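Dipicolinate synthase subunit A (Bacillus halodurans, PDB 3D4O) probably acts as one subunit of the synthase that makes dipicolinate, the calcium-chelating acid of bacterial spores. Local coordinates at residues C[59-73]-C[95-109]. Residues are numbered along the deposited sequence; the frame is centred on the assembly and turned at random.
Sequences VDAILLPISGTNEAG and PNHCVVYSGISNTYL. With EDO (1,2-ethanediol), chain M.
Across one face of the Tyr108 ring runs the backbone of 72-73, with Gly73 N 3.6 Å above the ring plane, over its centre, and Ala72 C nearer the rim. The Tyr101 ring meets Ala61 CB at its edge, and Leu63 CD1, alongside, comes to 3.7 Å from Tyr101 CD1. At the His97 ring edge lies Asp60 OD1, 3.0 Å from His97 CE1; Asp60 OD2 bonds His7 N. The carboxylate of Glu71 stacks on the amide of Asn106, their planes 26° apart. Bent at chi2 (-62°), the Glu71 chain brings OE1 to the start of helix 107-116, where it takes Tyr108 N at 3.0 Å, on the syn lone pair, and Thr107 OG1 at 2.8 Å, from above the carboxylate plane. Asn106, the N-cap, accepts from Leu109 N through OD1 (2.7 Å). With chi1 at 172°, CG of Tyr108 lies opposite the backbone N, laying the ring against the Asn70-Gly73 turn, and OH bonds Leu86 O; an alanine here would probably uncover that turn and leave Leu86 O without this donor. Strands 61-63 and 99-102 are parallel neighbours in a Rossmann-like sheet, joined through helix 88-92 as a beta-alpha-beta unit. Tyr101 N bonds Ile62 O at 2.7 Å, and Leu64 CD1 meets Leu109 CD2 tip to tip. Glu71 OE1 thus ties the loop after strand 61-63 to helix 107-116, its charge likely to be favoured at that N-terminus.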
loop_
_atom_site.group_PDB
_atom_site.type_symbol
_atom_site.label_atom_id
_atom_site.label_comp_id
_atom_site.label_asym_id
_atom_site.label_seq_id
_atom_site.Cartn_x
_atom_site.Cartn_y
_atom_site.Cartn_z
ATOM N N VAL C 59 -16.081 25.529 29.790
ATOM C CA VAL C 59 -15.902 24.853 28.502
ATOM C C VAL C 59 -17.143 24.863 27.626
ATOM O O VAL C 59 -18.189 24.336 28.005
ATOM C CB VAL C 59 -15.490 23.400 28.760
ATOM C CG1 VAL C 59 -15.504 22.611 27.495
ATOM C CG2 VAL C 59 -14.118 23.377 29.482
ATOM N N ASP C 60 -17.020 25.460 26.452
ATOM C CA ASP C 60 -18.159 25.561 25.526
ATOM C C ASP C 60 -18.253 24.307 24.672
ATOM O O ASP C 60 -19.281 24.031 24.036
ATOM C CB ASP C 60 -18.041 26.765 24.577
ATOM C CG ASP C 60 -17.859 28.098 25.305
ATOM O OD1 ASP C 60 -18.855 28.796 25.559
ATOM O OD2 ASP C 60 -16.711 28.461 25.601
ATOM N N ALA C 61 -17.163 23.554 24.639
ATOM C CA ALA C 61 -17.131 22.362 23.797
ATOM C C ALA C 61 -16.000 21.397 24.064
ATOM O O ALA C 61 -14.863 21.768 24.337
ATOM C CB ALA C 61 -17.127 22.757 22.330
ATOM N N ILE C 62 -16.372 20.130 23.937
ATOM C CA ILE C 62 -15.463 19.018 24.119
ATOM C C ILE C 62 -15.268 18.289 22.811
ATOM O O ILE C 62 -16.211 17.793 22.228
ATOM C CB ILE C 62 -16.001 18.056 25.179
ATOM C CG1 ILE C 62 -16.203 18.824 26.494
ATOM C CG2 ILE C 62 -15.070 16.837 25.327
ATOM C CD1 ILE C 62 -16.621 17.957 27.659
ATOM N N LEU C 63 -14.020 18.246 22.363
ATOM C CA LEU C 63 -13.654 17.595 21.110
ATOM C C LEU C 63 -12.913 16.318 21.372
ATOM O O LEU C 63 -11.783 16.300 21.874
ATOM C CB LEU C 63 -12.809 18.516 20.205
ATOM C CG LEU C 63 -13.466 19.607 19.335
ATOM C CD1 LEU C 63 -14.573 20.363 20.034
ATOM C CD2 LEU C 63 -12.409 20.594 18.808
ATOM N N LEU C 64 -13.594 15.243 21.010
ATOM C CA LEU C 64 -13.042 13.911 21.131
ATOM C C LEU C 64 -12.518 13.438 19.789
ATOM O O LEU C 64 -12.878 13.985 18.739
ATOM C CB LEU C 64 -14.102 12.934 21.636
ATOM C CG LEU C 64 -14.760 13.236 22.977
ATOM C CD1 LEU C 64 -15.701 12.139 23.362
ATOM C CD2 LEU C 64 -13.672 13.422 24.038
ATOM N N PRO C 65 -11.658 12.416 19.804
ATOM C CA PRO C 65 -11.193 11.893 18.543
ATOM C C PRO C 65 -12.332 11.343 17.716
ATOM O O PRO C 65 -13.455 11.219 18.193
ATOM C CB PRO C 65 -10.279 10.720 18.956
ATOM C CG PRO C 65 -9.955 10.952 20.360
ATOM C CD PRO C 65 -11.092 11.685 20.944
ATOM N N ILE C 66 -12.025 10.981 16.479
ATOM C CA ILE C 66 -13.045 10.413 15.601
ATOM C C ILE C 66 -13.618 9.157 16.235
ATOM O O ILE C 66 -14.808 8.886 16.148
ATOM C CB ILE C 66 -12.493 10.139 14.183
ATOM C CG1 ILE C 66 -12.385 11.458 13.410
ATOM C CG2 ILE C 66 -13.355 9.176 13.434
ATOM C CD1 ILE C 66 -13.689 12.213 13.249
ATOM N N SER C 67 -12.759 8.421 16.924
ATOM C CA SER C 67 -13.155 7.142 17.572
ATOM C C SER C 67 -13.988 7.337 18.834
ATOM O O SER C 67 -14.550 6.391 19.360
ATOM C CB SER C 67 -11.911 6.333 17.936
ATOM O OG SER C 67 -11.006 7.104 18.735
ATOM N N GLY C 68 -14.087 8.571 19.305
ATOM C CA GLY C 68 -14.812 8.862 20.549
ATOM C C GLY C 68 -14.040 8.355 21.759
ATOM O O GLY C 68 -12.880 8.722 21.975
ATOM N N THR C 69 -14.727 7.555 22.579
ATOM C CA THR C 69 -14.116 6.874 23.742
ATOM C C THR C 69 -14.378 5.391 23.577
ATOM O O THR C 69 -15.066 4.981 22.650
ATOM C CB THR C 69 -14.734 7.267 25.118
ATOM O OG1 THR C 69 -16.077 6.791 25.195
ATOM C CG2 THR C 69 -14.726 8.754 25.352
ATOM N N ASN C 70 -13.818 4.569 24.445
ATOM C CA ASN C 70 -14.177 3.140 24.405
ATOM C C ASN C 70 -15.300 2.966 25.392
ATOM O O ASN C 70 -15.770 3.942 25.986
ATOM C CB ASN C 70 -13.015 2.179 24.667
ATOM C CG ASN C 70 -12.512 2.181 26.099
ATOM O OD1 ASN C 70 -12.993 2.897 26.977
ATOM N ND2 ASN C 70 -11.513 1.361 26.332
ATOM N N GLU C 71 -15.695 1.726 25.623
ATOM C CA GLU C 71 -16.857 1.456 26.496
ATOM C C GLU C 71 -16.608 1.802 27.940
ATOM O O GLU C 71 -17.534 1.806 28.747
ATOM C CB GLU C 71 -17.328 0.011 26.370
ATOM C CG GLU C 71 -17.876 -0.323 24.975
ATOM C CD GLU C 71 -19.110 0.510 24.603
ATOM O OE1 GLU C 71 -19.658 1.204 25.492
ATOM O OE2 GLU C 71 -19.539 0.471 23.424
ATOM N N ALA C 72 -15.358 2.117 28.256
ATOM C CA ALA C 72 -14.968 2.457 29.636
ATOM C C ALA C 72 -14.704 3.946 29.768
ATOM O O ALA C 72 -14.326 4.439 30.813
ATOM C CB ALA C 72 -13.748 1.657 30.047
ATOM N N GLY C 73 -14.909 4.643 28.667
ATOM C CA GLY C 73 -14.770 6.095 28.617
ATOM C C GLY C 73 -13.366 6.536 28.354
ATOM O O GLY C 73 -13.050 7.717 28.480
ATOM N N PRO C 95 -21.033 23.761 31.174
ATOM C CA PRO C 95 -22.225 24.580 31.082
ATOM C C PRO C 95 -23.268 23.881 30.254
ATOM O O PRO C 95 -22.962 22.982 29.466
ATOM C CB PRO C 95 -21.746 25.851 30.370
ATOM C CG PRO C 95 -20.264 25.817 30.417
ATOM C CD PRO C 95 -19.881 24.388 30.508
ATOM N N ASN C 96 -24.503 24.300 30.461
ATOM C CA ASN C 96 -25.661 23.698 29.790
ATOM C C ASN C 96 -25.486 23.608 28.289
ATOM O O ASN C 96 -25.861 22.622 27.663
ATOM C CB ASN C 96 -26.940 24.495 30.115
ATOM N N HIS C 97 -24.906 24.656 27.732
ATOM C CA HIS C 97 -24.738 24.792 26.265
ATOM C C HIS C 97 -23.563 24.016 25.700
ATOM O O HIS C 97 -23.416 23.916 24.493
ATOM C CB HIS C 97 -24.604 26.260 25.845
ATOM C CG HIS C 97 -23.449 26.951 26.481
ATOM N ND1 HIS C 97 -22.176 26.909 25.956
ATOM C CD2 HIS C 97 -23.367 27.668 27.621
ATOM C CE1 HIS C 97 -21.362 27.587 26.745
ATOM N NE2 HIS C 97 -22.059 28.052 27.765
ATOM N N CYS C 98 -22.755 23.439 26.571
ATOM C CA CYS C 98 -21.568 22.684 26.113
ATOM C C CYS C 98 -21.952 21.547 25.198
ATOM O O CYS C 98 -22.874 20.798 25.466
ATOM C CB CYS C 98 -20.741 22.144 27.294
ATOM S SG CYS C 98 -19.148 21.315 26.799
ATOM N N VAL C 99 -21.216 21.443 24.105
ATOM C CA VAL C 99 -21.425 20.405 23.093
ATOM C C VAL C 99 -20.181 19.534 22.946
ATOM O O VAL C 99 -19.040 20.007 22.958
ATOM C CB VAL C 99 -21.801 21.023 21.710
ATOM C CG1 VAL C 99 -21.957 19.961 20.643
ATOM C CG2 VAL C 99 -23.059 21.856 21.839
ATOM N N VAL C 100 -20.450 18.247 22.816
ATOM C CA VAL C 100 -19.413 17.266 22.645
ATOM C C VAL C 100 -19.402 16.871 21.203
ATOM O O VAL C 100 -20.447 16.593 20.625
ATOM C CB VAL C 100 -19.692 16.018 23.474
ATOM C CG1 VAL C 100 -18.548 15.042 23.307
ATOM C CG2 VAL C 100 -19.893 16.400 24.922
ATOM N N TYR C 101 -18.211 16.877 20.621
ATOM C CA TYR C 101 -18.012 16.493 19.210
ATOM C C TYR C 101 -17.182 15.234 19.071
ATOM O O TYR C 101 -16.108 15.096 19.639
ATOM C CB TYR C 101 -17.315 17.621 18.389
ATOM C CG TYR C 101 -18.163 18.852 18.166
ATOM C CD1 TYR C 101 -18.157 19.896 19.079
ATOM C CD2 TYR C 101 -18.961 18.976 17.021
ATOM C CE1 TYR C 101 -18.936 21.031 18.880
ATOM C CE2 TYR C 101 -19.746 20.095 16.810
ATOM C CZ TYR C 101 -19.732 21.121 17.747
ATOM O OH TYR C 101 -20.490 22.247 17.549
ATOM N N SER C 102 -17.680 14.320 18.273
ATOM C CA SER C 102 -16.950 13.089 18.012
ATOM C C SER C 102 -17.063 12.734 16.522
ATOM O O SER C 102 -17.648 13.465 15.713
ATOM C CB SER C 102 -17.522 11.959 18.884
ATOM O OG SER C 102 -16.750 10.778 18.799
ATOM N N GLY C 103 -16.479 11.603 16.176
ATOM C CA GLY C 103 -16.596 11.061 14.814
ATOM C C GLY C 103 -17.802 10.148 14.929
ATOM O O GLY C 103 -18.874 10.370 14.331
ATOM N N ILE C 104 -17.609 9.153 15.781
ATOM C CA ILE C 104 -18.631 8.160 16.114
ATOM C C ILE C 104 -18.847 8.136 17.598
ATOM O O ILE C 104 -18.176 8.819 18.364
ATOM C CB ILE C 104 -18.257 6.710 15.660
ATOM C CG1 ILE C 104 -17.062 6.149 16.431
ATOM C CG2 ILE C 104 -17.953 6.638 14.158
ATOM C CD1 ILE C 104 -16.429 4.910 15.746
ATOM N N SER C 105 -19.802 7.327 18.000
ATOM C CA SER C 105 -20.075 7.135 19.426
ATOM C C SER C 105 -20.205 5.655 19.731
ATOM O O SER C 105 -19.844 4.789 18.932
ATOM C CB SER C 105 -21.354 7.850 19.864
ATOM O OG SER C 105 -21.501 7.853 21.291
ATOM N N ASN C 106 -20.686 5.405 20.932
ATOM C CA ASN C 106 -20.977 4.057 21.393
ATOM C C ASN C 106 -21.955 4.116 22.542
ATOM O O ASN C 106 -22.415 5.186 22.927
ATOM C CB ASN C 106 -19.731 3.274 21.786
ATOM C CG ASN C 106 -18.982 3.894 22.921
ATOM O OD1 ASN C 106 -19.464 4.807 23.586
ATOM N ND2 ASN C 106 -17.785 3.398 23.158
ATOM N N THR C 107 -22.226 2.963 23.119
ATOM C CA THR C 107 -23.236 2.874 24.160
ATOM C C THR C 107 -22.818 3.676 25.383
ATOM O O THR C 107 -23.607 4.441 25.943
ATOM C CB THR C 107 -23.552 1.403 24.513
ATOM O OG1 THR C 107 -22.345 0.739 24.890
ATOM C CG2 THR C 107 -24.140 0.672 23.302
ATOM N N TYR C 108 -21.554 3.533 25.761
ATOM C CA TYR C 108 -21.026 4.238 26.944
ATOM C C TYR C 108 -21.136 5.724 26.785
ATOM O O TYR C 108 -21.615 6.434 27.660
ATOM C CB TYR C 108 -19.543 3.954 27.174
ATOM C CG TYR C 108 -18.921 4.816 28.273
ATOM C CD1 TYR C 108 -18.354 6.055 27.991
ATOM C CD2 TYR C 108 -18.883 4.378 29.589
ATOM C CE1 TYR C 108 -17.784 6.834 29.008
ATOM C CE2 TYR C 108 -18.324 5.145 30.589
ATOM C CZ TYR C 108 -17.771 6.363 30.297
ATOM O OH TYR C 108 -17.221 7.107 31.320
ATOM N N LEU C 109 -20.640 6.181 25.649
ATOM C CA LEU C 109 -20.610 7.616 25.374
ATOM C C LEU C 109 -22.029 8.141 25.258
ATOM O O LEU C 109 -22.361 9.194 25.818
ATOM C CB LEU C 109 -19.773 7.936 24.116
ATOM C CG LEU C 109 -19.522 9.428 23.883
ATOM C CD1 LEU C 109 -18.904 10.024 25.166
ATOM C CD2 LEU C 109 -18.654 9.672 22.656
HETATM C C1 EDO M . -13.218 15.410 15.446
HETATM O O1 EDO M . -12.728 14.228 16.096
HETATM C C2 EDO M . -14.229 16.165 16.322
HETATM O O2 EDO M . -13.675 16.337 17.633
#